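Local coordinates for protein alginate lyase A1-II' (Sphingomonas sp. A1, PDB 2CWS) that depolymerises alginate, probably by lyase (eliminative) cleavage of the polysaccharide chain, as a member of polysaccharide lyase family 7, at residues G47-W52 with A218-L223; Q99-G104 with N204-N209; A109-I114 with M164-T169; P122-A127 with M136-N141. All blocks are in the same frame, centred on the assembly; numbering follows the deposited sequence. Where two conformers were deposited one is given.

Contact 1 (G47-W52 with A218-L223); sequences GAMTFW and AKLYSL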
loop_
_atom_site.group_PDB
_atom_site.type_symbol
_atom_site.label_atom_id
_atom_site.label_comp_id
_atom_site.label_asym_id
_atom_site.label_seq_id
_atom_site.Cartn_x
_atom_site.Cartn_y
_atom_site.Cartn_z
ATOM N N GLY A 47 12.896 -3.852 -15.484
ATOM C CA GLY A 47 13.082 -4.571 -14.229
ATOM C C GLY A 47 12.026 -4.272 -13.183
ATOM O O GLY A 47 12.042 -4.916 -12.119
ATOM N N ALA A 48 11.139 -3.320 -13.420
ATOM C CA ALA A 48 10.195 -2.979 -12.341
ATOM C C ALA A 48 9.181 -4.066 -12.117
ATOM O O ALA A 48 8.662 -4.684 -13.043
ATOM C CB ALA A 48 9.391 -1.720 -12.714
ATOM N N MET A 49 8.843 -4.235 -10.817
ATOM C CA MET A 49 7.642 -5.007 -10.440
ATOM C C MET A 49 6.447 -4.097 -10.768
ATOM O O MET A 49 6.330 -2.987 -10.220
ATOM C CB MET A 49 7.720 -5.377 -8.983
ATOM C CG MET A 49 6.463 -6.002 -8.396
ATOM S SD MET A 49 6.718 -6.792 -6.811
ATOM C CE MET A 49 7.362 -5.445 -5.830
ATOM N N THR A 50 5.579 -4.567 -11.669
ATOM C CA THR A 50 4.582 -3.733 -12.316
ATOM C C THR A 50 3.205 -4.285 -11.986
ATOM O O THR A 50 2.940 -5.480 -12.186
ATOM C CB THR A 50 4.858 -3.730 -13.825
ATOM O OG1 THR A 50 6.179 -3.309 -14.071
ATOM C CG2 THR A 50 3.915 -2.696 -14.513
ATOM N N PHE A 51 2.336 -3.392 -11.525
ATOM C CA PHE A 51 0.984 -3.729 -11.065
ATOM C C PHE A 51 -0.012 -3.077 -12.002
ATOM O O PHE A 51 0.003 -1.826 -12.143
ATOM C CB PHE A 51 0.740 -3.155 -9.664
ATOM C CG PHE A 51 1.716 -3.651 -8.602
ATOM C CD1 PHE A 51 1.367 -4.736 -7.794
ATOM C CD2 PHE A 51 2.928 -3.018 -8.409
ATOM C CE1 PHE A 51 2.215 -5.142 -6.785
ATOM C CE2 PHE A 51 3.789 -3.448 -7.407
ATOM C CZ PHE A 51 3.427 -4.502 -6.573
ATOM N N TRP A 52 -0.875 -3.875 -12.637
ATOM C CA TRP A 52 -1.897 -3.352 -13.543
ATOM C C TRP A 52 -3.278 -3.746 -13.013
ATOM O O TRP A 52 -3.474 -4.906 -12.612
ATOM C CB TRP A 52 -1.679 -3.909 -14.998
ATOM C CG TRP A 52 -2.834 -3.471 -15.871
ATOM C CD1 TRP A 52 -2.960 -2.207 -16.426
ATOM C CD2 TRP A 52 -4.015 -4.181 -16.264
ATOM N NE1 TRP A 52 -4.123 -2.120 -17.132
ATOM C CE2 TRP A 52 -4.804 -3.343 -17.049
ATOM C CE3 TRP A 52 -4.453 -5.526 -16.022
ATOM C CZ2 TRP A 52 -6.027 -3.703 -17.610
ATOM C CZ3 TRP A 52 -5.672 -5.896 -16.581
ATOM C CH2 TRP A 52 -6.437 -5.000 -17.370
ATOM N N ALA A 218 1.210 0.920 -11.877
ATOM C CA ALA A 218 2.208 1.441 -10.940
ATOM C C ALA A 218 3.385 0.472 -10.924
ATOM O O ALA A 218 3.202 -0.734 -11.147
ATOM C CB ALA A 218 1.654 1.579 -9.522
ATOM N N LYS A 219 4.584 1.008 -10.672
ATOM C CA LYS A 219 5.802 0.248 -10.649
ATOM C C LYS A 219 6.571 0.428 -9.362
ATOM O O LYS A 219 6.548 1.537 -8.773
ATOM C CB LYS A 219 6.746 0.740 -11.791
ATOM C CG LYS A 219 6.317 0.223 -13.139
ATOM C CD LYS A 219 7.252 0.725 -14.260
ATOM C CE LYS A 219 7.007 -0.073 -15.536
ATOM N NZ LYS A 219 7.954 0.342 -16.636
ATOM N N LEU A 220 7.273 -0.628 -8.972
ATOM C CA LEU A 220 8.249 -0.563 -7.880
ATOM C C LEU A 220 9.591 -1.092 -8.408
ATOM O O LEU A 220 9.661 -2.097 -9.090
ATOM C CB LEU A 220 7.801 -1.390 -6.678
ATOM C CG LEU A 220 6.526 -0.854 -5.970
ATOM C CD1 LEU A 220 6.088 -1.796 -4.879
ATOM C CD2 LEU A 220 6.760 0.531 -5.406
ATOM N N TYR A 221 10.658 -0.377 -7.976
ATOM C CA TYR A 221 12.032 -0.790 -8.272
ATOM C C TYR A 221 12.729 -1.319 -7.023
ATOM O O TYR A 221 13.680 -2.072 -7.128
ATOM C CB TYR A 221 12.863 0.395 -8.818
ATOM C CG TYR A 221 12.319 0.878 -10.153
ATOM C CD1 TYR A 221 11.447 1.956 -10.191
ATOM C CD2 TYR A 221 12.642 0.239 -11.334
ATOM C CE1 TYR A 221 10.916 2.405 -11.377
ATOM C CE2 TYR A 221 12.103 0.697 -12.526
ATOM C CZ TYR A 221 11.257 1.759 -12.553
ATOM O OH TYR A 221 10.716 2.249 -13.729
ATOM N N SER A 222 12.221 -0.970 -5.836
ATOM C CA SER A 222 12.764 -1.506 -4.582
ATOM C C SER A 222 11.622 -1.461 -3.557
ATOM O O SER A 222 10.736 -0.592 -3.665
ATOM C CB SER A 222 13.989 -0.723 -4.116
ATOM O OG SER A 222 13.649 0.620 -3.918
ATOM N N LEU A 223 11.684 -2.383 -2.587
ATOM C CA LEU A 223 10.601 -2.479 -1.571
ATOM C C LEU A 223 11.148 -3.257 -0.404
ATOM O O LEU A 223 11.558 -4.413 -0.580
ATOM C CB LEU A 223 9.395 -3.226 -2.148
ATOM C CG LEU A 223 8.232 -3.497 -1.170
ATOM C CD1 LEU A 223 7.612 -2.213 -0.649
ATOM C CD2 LEU A 223 7.200 -4.396 -1.842
#
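Ala48 CB is a single methyl bump set into the corner between two side chains of residues 218-223. It stands 3.6 Å from Lys219 CD and also lies over a face of the Tyr221 ring, 29° off the ring normal at 4.1 Å from the centroid, a CH-pi contact. The methylenes of Lys219 run extended beyond CG alongside Thr50, pointing the same way, and Lys219 CE reaches 3.6 Å from Thr50 OG1. That hydroxyl is turned back to donate to Ala48 O, which it approaches from above the carbonyl plane. Beyond the methylenes, Lys219 NZ forms salt bridges with Asp44 and Asp46, and Tyr221 OH also hydrogen-bonds to Asp46.

Four backbone hydrogen bonds fix this register: Met49 and Leu220 are one antiparallel hydrogen-bonded pair, Phe51 and Ala218 the next. They join strands 49-54 and 215-228 within the seven-stranded sheet of a concanavalin-like beta sandwich. A classic beta bulge at Tyr221 and Ser222, both facing Ser94, turns the second strand just beyond the pairing.

On the other face Leu220 supplies the knob. Its CD1 rests against Met49 CE, at 4.0 Å, and Phe51 CE2, at 3.8 Å, both on one side of it, the ring being met obliquely. Met49 is extended as far as SD and then bent (chi3 58°), and the CE placed by that bend also touches Leu223 CD2 at 4.1 Å, past the corner of the chain. Leu70 of strand 67-72, in the other sheet, packs against Met49, Phe51 and Leu223.

Contact 2 (Q99-G104 with N204-N209); sequences QLPSSG and NYVQDN. With SO4 (sulfate ion), chain B.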
loop_
_atom_site.group_PDB
_atom_site.type_symbol
_atom_site.label_atom_id
_atom_site.label_comp_id
_atom_site.label_asym_id
_atom_site.label_seq_id
_atom_site.Cartn_x
_atom_site.Cartn_y
_atom_site.Cartn_z
ATOM N N GLN A 99 0.525 5.015 -15.422
ATOM C CA GLN A 99 -0.741 5.269 -16.108
ATOM C C GLN A 99 -1.825 5.357 -15.026
ATOM O O GLN A 99 -1.809 4.562 -14.076
ATOM C CB GLN A 99 -1.067 4.116 -17.083
ATOM C CG GLN A 99 -2.403 4.308 -17.800
ATOM C CD GLN A 99 -2.640 3.110 -18.714
ATOM O OE1 GLN A 99 -1.866 2.886 -19.672
ATOM N NE2 GLN A 99 -3.718 2.349 -18.518
ATOM N N LEU A 100 -2.716 6.317 -15.205
ATOM C CA LEU A 100 -3.819 6.543 -14.280
ATOM C C LEU A 100 -5.136 6.173 -14.922
ATOM O O LEU A 100 -5.267 6.180 -16.158
ATOM C CB LEU A 100 -3.830 8.046 -13.914
ATOM C CG LEU A 100 -2.740 8.464 -12.939
ATOM C CD1 LEU A 100 -2.613 9.990 -12.923
ATOM C CD2 LEU A 100 -2.984 7.881 -11.550
ATOM N N PRO A 101 -6.162 5.906 -14.111
ATOM C CA PRO A 101 -7.516 5.795 -14.612
ATOM C C PRO A 101 -8.056 7.172 -14.928
ATOM O O PRO A 101 -7.423 8.194 -14.611
ATOM C CB PRO A 101 -8.288 5.159 -13.444
ATOM C CG PRO A 101 -7.623 5.825 -12.247
ATOM C CD PRO A 101 -6.141 5.893 -12.622
ATOM N N SER A 102 -9.273 7.255 -15.488
ATOM C CA SER A 102 -9.863 8.536 -15.801
ATOM C C SER A 102 -9.976 9.437 -14.567
ATOM O O SER A 102 -9.905 10.663 -14.709
ATOM C CB SER A 102 -11.243 8.353 -16.421
ATOM O OG SER A 102 -11.152 7.667 -17.676
ATOM N N SER A 103 -10.167 8.859 -13.384
ATOM C CA SER A 103 -10.338 9.731 -12.206
ATOM C C SER A 103 -9.047 10.460 -11.845
ATOM O O SER A 103 -9.088 11.434 -11.101
ATOM C CB SER A 103 -10.744 8.912 -10.982
ATOM O OG SER A 103 -9.575 8.196 -10.495
ATOM N N GLY A 104 -7.895 9.984 -12.310
ATOM C CA GLY A 104 -6.639 10.665 -11.984
ATOM C C GLY A 104 -6.092 10.287 -10.633
ATOM O O GLY A 104 -5.171 10.962 -10.172
ATOM N N ASN A 204 -1.011 -1.021 -6.349
ATOM C CA ASN A 204 -1.833 -0.181 -7.247
ATOM C C ASN A 204 -3.279 -0.405 -6.845
ATOM O O ASN A 204 -3.932 -1.347 -7.279
ATOM C CB ASN A 204 -1.578 -0.603 -8.680
ATOM C CG ASN A 204 -2.380 0.134 -9.714
ATOM O OD1 ASN A 204 -2.296 -0.297 -10.928
ATOM N ND2 ASN A 204 -3.136 1.102 -9.356
ATOM N N TYR A 205 -3.827 0.524 -6.037
ATOM C CA TYR A 205 -5.187 0.437 -5.532
ATOM C C TYR A 205 -5.927 1.578 -6.250
ATOM O O TYR A 205 -5.717 2.760 -5.954
ATOM C CB TYR A 205 -5.155 0.578 -4.030
ATOM C CG TYR A 205 -6.506 0.583 -3.318
ATOM C CD1 TYR A 205 -7.625 -0.066 -3.816
ATOM C CD2 TYR A 205 -6.580 1.224 -2.089
ATOM C CE1 TYR A 205 -8.812 -0.067 -3.097
ATOM C CE2 TYR A 205 -7.756 1.238 -1.359
ATOM C CZ TYR A 205 -8.881 0.617 -1.895
ATOM O OH TYR A 205 -10.060 0.580 -1.194
ATOM N N VAL A 206 -6.735 1.218 -7.229
ATOM C CA VAL A 206 -7.194 2.200 -8.219
ATOM C C VAL A 206 -8.433 2.945 -7.742
ATOM O O VAL A 206 -9.465 2.324 -7.539
ATOM C CB VAL A 206 -7.528 1.449 -9.529
ATOM C CG1 VAL A 206 -7.889 2.462 -10.629
ATOM C CG2 VAL A 206 -6.363 0.557 -9.987
ATOM N N GLN A 207 -8.305 4.283 -7.586
ATOM C CA GLN A 207 -9.451 5.041 -7.056
ATOM C C GLN A 207 -10.356 5.522 -8.182
ATOM O O GLN A 207 -10.604 6.691 -8.407
ATOM C CB GLN A 207 -8.990 6.225 -6.158
ATOM C CG GLN A 207 -7.994 5.740 -5.075
ATOM C CD GLN A 207 -8.603 4.747 -4.139
ATOM O OE1 GLN A 207 -9.521 5.011 -3.351
ATOM N NE2 GLN A 207 -8.097 3.488 -4.199
ATOM N N ASP A 208 -10.848 4.538 -8.913
ATOM C CA ASP A 208 -11.805 4.703 -10.028
ATOM C C ASP A 208 -12.419 3.331 -10.223
ATOM O O ASP A 208 -11.696 2.373 -10.452
ATOM C CB ASP A 208 -11.095 5.169 -11.279
ATOM C CG ASP A 208 -11.978 5.501 -12.461
ATOM O OD1 ASP A 208 -11.580 6.396 -13.269
ATOM O OD2 ASP A 208 -13.056 4.888 -12.559
ATOM N N ASN A 209 -13.748 3.239 -10.082
ATOM C CA ASN A 209 -14.425 1.942 -10.316
ATOM C C ASN A 209 -15.444 2.034 -11.474
ATOM O O ASN A 209 -16.354 1.240 -11.549
ATOM C CB ASN A 209 -15.119 1.408 -9.068
ATOM C CG ASN A 209 -16.124 2.333 -8.503
ATOM O OD1 ASN A 209 -16.636 2.010 -7.381
ATOM N ND2 ASN A 209 -16.507 3.402 -9.147
HETATM S S SO4 B . -9.141 -0.657 1.846
HETATM O O1 SO4 B . -7.637 -1.024 1.534
HETATM O O2 SO4 B . -9.442 -0.750 3.258
HETATM O O3 SO4 B . -9.410 0.675 1.449
HETATM O O4 SO4 B . -10.014 -1.583 1.133
#
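Ser103 has chi1 75°, which sets OG between its backbone N and carbonyl carbon, while Asp208 has CG anti to its backbone N (chi1 -175°). These rotations point the hydroxyl and the carboxylate across the contact. Ser103 OG donates to Gln207 O at 2.8 Å, coming from above the carbonyl plane, and Ser103 OG is also hydrogen-bonded to Lys105 N. Ser103 N in turn donates to Asp208 OD1 at 2.8 Å, a bent bond (138° at the hydrogen) that meets the carboxylate on its anti side. The other carboxylate oxygen, Asp208 OD2, is held by Thr210 OG1, so both oxygens have a partner.

Beside these bonds the Pro101 ring lies antiparallel to the side chains of Asp208 and Val206. Pro101 CB lies 3.5 Å from Asp208 CB, and Pro101 CG lies 3.7 Å from Val206 CG1.

Each backbone is folded by a tight turn. Residues 101-104 form a type I beta turn closed by Gly104 N to Pro101 O at 3.0 Å, and Gln207 is the centre of an inverse gamma turn. The Gln207 amide folds back so that NE2 sits 3.3 Å above the centre of the Tyr205 ring while donating to Tyr205 O. Tyr205 OH donates to sulfate O3 at 2.7 Å. That ion, probably from the crystallisation liquor, is also bound by His112 and Arg67. The contact thus ties the loop after strand 88-99 to the end of strand 204-206 in the beta sandwich; the sulfate lies well away from it, at the tip of Tyr205, and may mark part of the alginate-binding cleft.

Contact 3 (A109-I114 with M164-T169); sequences AQIHGI and MEIRVT. With SO4 (sulfate ion), chain B.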
loop_
_atom_site.group_PDB
_atom_site.type_symbol
_atom_site.label_atom_id
_atom_site.label_comp_id
_atom_site.label_asym_id
_atom_site.label_seq_id
_atom_site.Cartn_x
_atom_site.Cartn_y
_atom_site.Cartn_z
ATOM N N ALA A 109 0.619 2.996 -1.685
ATOM C CA ALA A 109 1.122 2.370 -0.482
ATOM C C ALA A 109 0.167 2.659 0.652
ATOM O O ALA A 109 -0.586 3.651 0.613
ATOM C CB ALA A 109 2.526 2.888 -0.129
ATOM N N GLN A 110 0.191 1.798 1.659
ATOM C CA GLN A 110 -0.658 2.006 2.849
ATOM C C GLN A 110 0.042 1.476 4.087
ATOM O O GLN A 110 0.896 0.585 4.036
ATOM C CB GLN A 110 -2.030 1.268 2.778
ATOM C CG GLN A 110 -2.759 1.459 1.466
ATOM C CD GLN A 110 -4.177 0.964 1.571
ATOM O OE1 GLN A 110 -4.905 1.357 2.506
ATOM N NE2 GLN A 110 -4.586 0.135 0.623
ATOM N N ILE A 111 -0.431 1.988 5.233
ATOM C CA ILE A 111 -0.447 1.221 6.477
ATOM C C ILE A 111 -1.929 0.965 6.745
ATOM O O ILE A 111 -2.682 1.941 6.842
ATOM C CB ILE A 111 0.197 1.939 7.681
ATOM C CG1 ILE A 111 1.673 2.199 7.442
ATOM C CG2 ILE A 111 -0.037 1.089 8.932
ATOM C CD1 ILE A 111 2.283 2.988 8.590
ATOM N N HIS A 112 -2.308 -0.302 6.906
ATOM C CA HIS A 112 -3.692 -0.605 7.154
ATOM C C HIS A 112 -3.871 -1.145 8.571
ATOM O O HIS A 112 -3.056 -1.990 9.033
ATOM C CB HIS A 112 -4.134 -1.675 6.127
ATOM C CG HIS A 112 -5.596 -1.608 5.865
ATOM N ND1 HIS A 112 -6.579 -1.967 6.763
ATOM C CD2 HIS A 112 -6.235 -1.170 4.765
ATOM C CE1 HIS A 112 -7.769 -1.778 6.207
ATOM N NE2 HIS A 112 -7.608 -1.291 4.968
ATOM N N GLY A 113 -4.912 -0.663 9.267
ATOM C CA GLY A 113 -5.259 -1.261 10.524
ATOM C C GLY A 113 -5.952 -2.595 10.366
ATOM O O GLY A 113 -6.529 -2.916 9.331
ATOM N N ILE A 114 -5.931 -3.357 11.469
ATOM C CA ILE A 114 -6.642 -4.654 11.504
ATOM C C ILE A 114 -6.892 -4.943 12.983
ATOM O O ILE A 114 -6.098 -4.545 13.857
ATOM C CB ILE A 114 -5.797 -5.762 10.834
ATOM C CG1 ILE A 114 -6.588 -7.096 10.721
ATOM C CG2 ILE A 114 -4.445 -5.946 11.502
ATOM C CD1 ILE A 114 -5.878 -8.063 9.782
ATOM N N MET A 164 9.897 6.639 -1.362
ATOM C CA MET A 164 8.906 6.782 -0.312
ATOM C C MET A 164 9.364 6.056 0.943
ATOM O O MET A 164 10.000 5.006 0.848
ATOM C CB MET A 164 7.587 6.175 -0.805
ATOM C CG MET A 164 6.459 6.296 0.189
ATOM S SD MET A 164 4.962 5.461 -0.388
ATOM C CE MET A 164 4.569 6.458 -1.835
ATOM N N GLU A 165 9.003 6.621 2.104
ATOM C CA GLU A 165 9.200 5.875 3.347
ATOM C C GLU A 165 7.973 6.151 4.200
ATOM O O GLU A 165 7.466 7.262 4.249
ATOM C CB GLU A 165 10.479 6.340 4.040
ATOM C CG GLU A 165 10.781 5.582 5.333
ATOM C CD GLU A 165 12.133 5.979 5.872
ATOM O OE1 GLU A 165 12.277 6.013 7.097
ATOM O OE2 GLU A 165 13.058 6.298 5.061
ATOM N N ILE A 166 7.523 5.097 4.869
ATOM C CA ILE A 166 6.417 5.238 5.827
ATOM C C ILE A 166 6.856 4.518 7.099
ATOM O O ILE A 166 7.178 3.324 7.024
ATOM C CB ILE A 166 5.074 4.677 5.347
ATOM C CG1 ILE A 166 4.755 5.190 3.940
ATOM C CG2 ILE A 166 4.002 5.021 6.343
ATOM C CD1 ILE A 166 3.433 4.603 3.389
ATOM N N ARG A 167 6.928 5.244 8.199
ATOM C CA ARG A 167 7.428 4.686 9.478
ATOM C C ARG A 167 6.446 4.957 10.568
ATOM O O ARG A 167 5.951 6.074 10.690
ATOM C CB ARG A 167 8.805 5.336 9.820
ATOM C CG ARG A 167 9.294 4.975 11.214
ATOM C CD ARG A 167 10.735 5.455 11.399
ATOM N NE ARG A 167 10.951 6.909 11.359
ATOM C CZ ARG A 167 11.048 7.696 12.426
ATOM N NH1 ARG A 167 10.875 7.238 13.672
ATOM N NH2 ARG A 167 11.298 8.990 12.252
ATOM N N VAL A 168 6.218 3.958 11.408
ATOM C CA VAL A 168 5.574 4.177 12.683
ATOM C C VAL A 168 6.624 3.964 13.771
ATOM O O VAL A 168 7.258 2.897 13.789
ATOM C CB VAL A 168 4.389 3.187 12.920
ATOM C CG1 VAL A 168 3.920 3.201 14.369
ATOM C CG2 VAL A 168 3.241 3.522 11.968
ATOM N N THR A 169 6.774 4.916 14.662
ATOM C CA THR A 169 7.551 4.716 15.881
ATOM C C THR A 169 6.687 5.144 17.036
ATOM O O THR A 169 6.303 6.331 17.131
ATOM C CB THR A 169 8.884 5.484 15.873
ATOM O OG1 THR A 169 9.716 4.926 14.846
ATOM C CG2 THR A 169 9.603 5.331 17.229
HETATM S S SO4 B . -9.141 -0.657 1.846
HETATM O O1 SO4 B . -7.637 -1.024 1.534
HETATM O O2 SO4 B . -9.442 -0.750 3.258
HETATM O O3 SO4 B . -9.410 0.675 1.449
HETATM O O4 SO4 B . -10.014 -1.583 1.133
#
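Ile111 reaches across to Ile166 and Val168 with its longer branch. From CB, CG1 is set anti to the carbonyl carbon (chi1 -63°), and in the conformer given it lies 3.8 Å from Ile166 CG2. The next torsion keeps the branch extended (chi2 176°), so CD1 presses on the same methyl, Ile166 CG2, at 3.5 Å and also meets Val168 CG2 at 3.6 Å. Because Ile111 was modelled in two conformers, the closeness of the Ile166 contact is doubtful. Earlier on this face, Ala109 CB touches Met164 SD at 3.6 Å.

The two strands run nearly parallel, 23° apart, with axes 8.7 Å from each other. That spacing is of facing sheets, not hydrogen-bonded neighbours: strands 106-114 and 162-169 belong to opposite layers of the beta sandwich. On the other face of the first strand His112 NE2 donates to sulfate O2 at 2.6 Å in a nearly straight bond, while Gln110 NE2, hydrogen-bonded to Glu69, adds a weak one to the ion. Across the sandwich only carbon and sulfur meet, without a hydrogen bond, which implies cohesion by apolar burial and dispersion, while Gln110 and His112 turn their polar ends to the other side.

Contact 4 (P122-A127 with M136-N141); sequences PPLVKA and MQVKQN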
loop_
_atom_site.group_PDB
_atom_site.type_symbol
_atom_site.label_atom_id
_atom_site.label_comp_id
_atom_site.label_asym_id
_atom_site.label_seq_id
_atom_site.Cartn_x
_atom_site.Cartn_y
_atom_site.Cartn_z
ATOM N N PRO A 122 -9.872 0.324 9.935
ATOM C CA PRO A 122 -9.578 1.315 8.899
ATOM C C PRO A 122 -8.131 1.347 8.455
ATOM O O PRO A 122 -7.240 0.983 9.216
ATOM C CB PRO A 122 -9.939 2.671 9.580
ATOM C CG PRO A 122 -10.921 2.249 10.666
ATOM C CD PRO A 122 -10.378 0.948 11.179
ATOM N N PRO A 123 -7.961 1.908 7.271
ATOM C CA PRO A 123 -6.566 2.285 6.889
ATOM C C PRO A 123 -6.099 3.332 7.884
ATOM O O PRO A 123 -6.899 4.104 8.390
ATOM C CB PRO A 123 -6.686 2.873 5.507
ATOM C CG PRO A 123 -8.135 3.052 5.253
ATOM C CD PRO A 123 -8.953 2.323 6.279
ATOM N N LEU A 124 -4.778 3.327 8.093
ATOM C CA LEU A 124 -4.137 4.409 8.851
ATOM C C LEU A 124 -3.426 5.414 7.942
ATOM O O LEU A 124 -3.651 6.613 8.062
ATOM C CB LEU A 124 -3.122 3.820 9.843
ATOM C CG LEU A 124 -2.299 4.899 10.616
ATOM C CD1 LEU A 124 -3.223 5.710 11.546
ATOM C CD2 LEU A 124 -1.163 4.238 11.377
ATOM N N VAL A 125 -2.568 4.938 7.043
ATOM C CA VAL A 125 -1.866 5.813 6.092
ATOM C C VAL A 125 -2.234 5.367 4.692
ATOM O O VAL A 125 -2.147 4.170 4.398
ATOM C CB VAL A 125 -0.342 5.780 6.276
ATOM C CG1 VAL A 125 0.330 6.687 5.235
ATOM C CG2 VAL A 125 0.042 6.153 7.720
ATOM N N LYS A 126 -2.572 6.307 3.839
ATOM C CA LYS A 126 -2.807 6.065 2.422
ATOM C C LYS A 126 -1.972 7.005 1.594
ATOM O O LYS A 126 -2.084 8.236 1.746
ATOM C CB LYS A 126 -4.294 6.280 2.050
ATOM C CG LYS A 126 -5.229 5.404 2.903
ATOM C CD LYS A 126 -6.694 5.909 2.869
ATOM C CE LYS A 126 -6.809 7.182 3.758
ATOM N NZ LYS A 126 -8.234 7.653 3.745
ATOM N N ALA A 127 -1.109 6.465 0.728
ATOM C CA ALA A 127 -0.260 7.284 -0.145
ATOM C C ALA A 127 -1.007 7.465 -1.449
ATOM O O ALA A 127 -1.049 6.554 -2.282
ATOM C CB ALA A 127 1.102 6.618 -0.300
ATOM N N MET A 136 0.041 12.017 1.412
ATOM C CA MET A 136 0.102 10.969 2.438
ATOM C C MET A 136 -0.958 11.267 3.468
ATOM O O MET A 136 -0.773 12.110 4.351
ATOM C CB MET A 136 1.423 11.115 3.231
ATOM C CG MET A 136 2.545 10.499 2.423
ATOM S SD MET A 136 2.478 8.702 2.343
ATOM C CE MET A 136 4.238 8.405 2.321
ATOM N N GLN A 137 -2.080 10.606 3.359
ATOM C CA GLN A 137 -3.247 10.844 4.211
ATOM C C GLN A 137 -3.131 9.956 5.446
ATOM O O GLN A 137 -2.887 8.760 5.328
ATOM C CB GLN A 137 -4.528 10.484 3.439
ATOM C CG GLN A 137 -4.698 11.383 2.222
ATOM C CD GLN A 137 -5.935 11.117 1.369
ATOM O OE1 GLN A 137 -6.203 11.877 0.388
ATOM N NE2 GLN A 137 -6.676 10.115 1.633
ATOM N N VAL A 138 -3.301 10.566 6.613
ATOM C CA VAL A 138 -3.262 9.802 7.880
ATOM C C VAL A 138 -4.608 9.934 8.543
ATOM O O VAL A 138 -5.072 11.060 8.853
ATOM C CB VAL A 138 -2.129 10.273 8.817
ATOM C CG1 VAL A 138 -2.087 9.388 10.043
ATOM C CG2 VAL A 138 -0.776 10.262 8.101
ATOM N N LYS A 139 -5.280 8.832 8.767
ATOM C CA LYS A 139 -6.592 8.889 9.364
ATOM C C LYS A 139 -6.504 9.407 10.784
ATOM O O LYS A 139 -5.571 9.079 11.513
ATOM C CB LYS A 139 -7.196 7.475 9.315
ATOM C CG LYS A 139 -8.697 7.497 9.674
ATOM C CD LYS A 139 -9.365 6.150 9.570
ATOM C CE LYS A 139 -10.873 6.185 9.546
ATOM N NZ LYS A 139 -11.481 6.991 10.662
ATOM N N GLN A 140 -7.474 10.230 11.196
ATOM C CA GLN A 140 -7.457 10.784 12.540
ATOM C C GLN A 140 -7.794 9.738 13.613
ATOM O O GLN A 140 -7.015 9.536 14.547
ATOM C CB GLN A 140 -8.489 11.953 12.669
ATOM C CG GLN A 140 -7.950 13.189 11.885
ATOM C CD GLN A 140 -8.918 14.339 11.928
ATOM O OE1 GLN A 140 -8.484 15.489 12.162
ATOM N NE2 GLN A 140 -10.198 14.097 11.779
ATOM N N ASN A 141 -8.963 9.081 13.452
ATOM C CA ASN A 141 -9.500 8.257 14.516
ATOM C C ASN A 141 -9.590 6.786 14.082
ATOM O O ASN A 141 -9.808 6.494 12.889
ATOM C CB ASN A 141 -10.917 8.707 14.874
ATOM C CG ASN A 141 -10.909 10.116 15.460
ATOM O OD1 ASN A 141 -9.890 10.577 15.994
ATOM N ND2 ASN A 141 -12.081 10.702 15.273
#
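Lys139 and Pro122 cross obliquely, the lysine methylenes passing the proline ring so that Lys139 CD lies 3.5 Å from Pro122 CB. The same carbon is 3.4 Å from Pro123 O. A bend at the last torsion (chi4 -51°) then turns Lys139 NZ back onto its own segment, where it donates to Asn141 O at 2.8 Å and, just beyond, to Asp143 O.

Leu124 and Val138 lie side by side, pointing the same way, with Leu124 CD1 4.1 Å from Val138 CG1. Further along the buried face, Met136 SD comes to 3.6 Å from Ala127 CB in the conformer given and lies across Val125. On the reverse face Lys126 is bent at chi3, which brings CE over Gln137 CB at 4.0 Å; the ammonium group beyond forms a salt bridge with Asp148.

The backbones hold this register antiparallel. Lys126 and Gln137 exchange two hydrogen bonds, and Lys139 N donates to Leu124 O at 2.8 Å. Leu124 and Val125, both facing Ile111, form a classic beta bulge, where strand 120-130 turns a corner.

Together the segments form part of the beta hairpin of strands 120-130 and 133-139. Strand 106-114 pairs with the first of these and strand 148-154 with the second, while Phe186 of helix 186-189 and the loop residue Trp193 pack against Leu124.

Along the chain the four contacts are concentric: contact 1 closes the widest loop, contact 2 lies within it, then contact 3, and contact 4, a local hairpin, is innermost. Contact 1 pairs strands within the seven-stranded sheet; contact 4 does so in the facing sheet; contact 3 packs the two sheets together, its centre about 8 Å from that of contact 4. Strand 106-114 links these last two, since Ile111 O probably accepts a hydrogen bond from Leu124 N. Contact 2 is about 16 Å from contact 1 and 21 Å from contact 3, centre to centre, yet 2 and 3 share the sulfate, through Tyr205 and His112, with a weak bond from Gln110, on neighbouring strands of one sheet, consistent with a substrate-binding face.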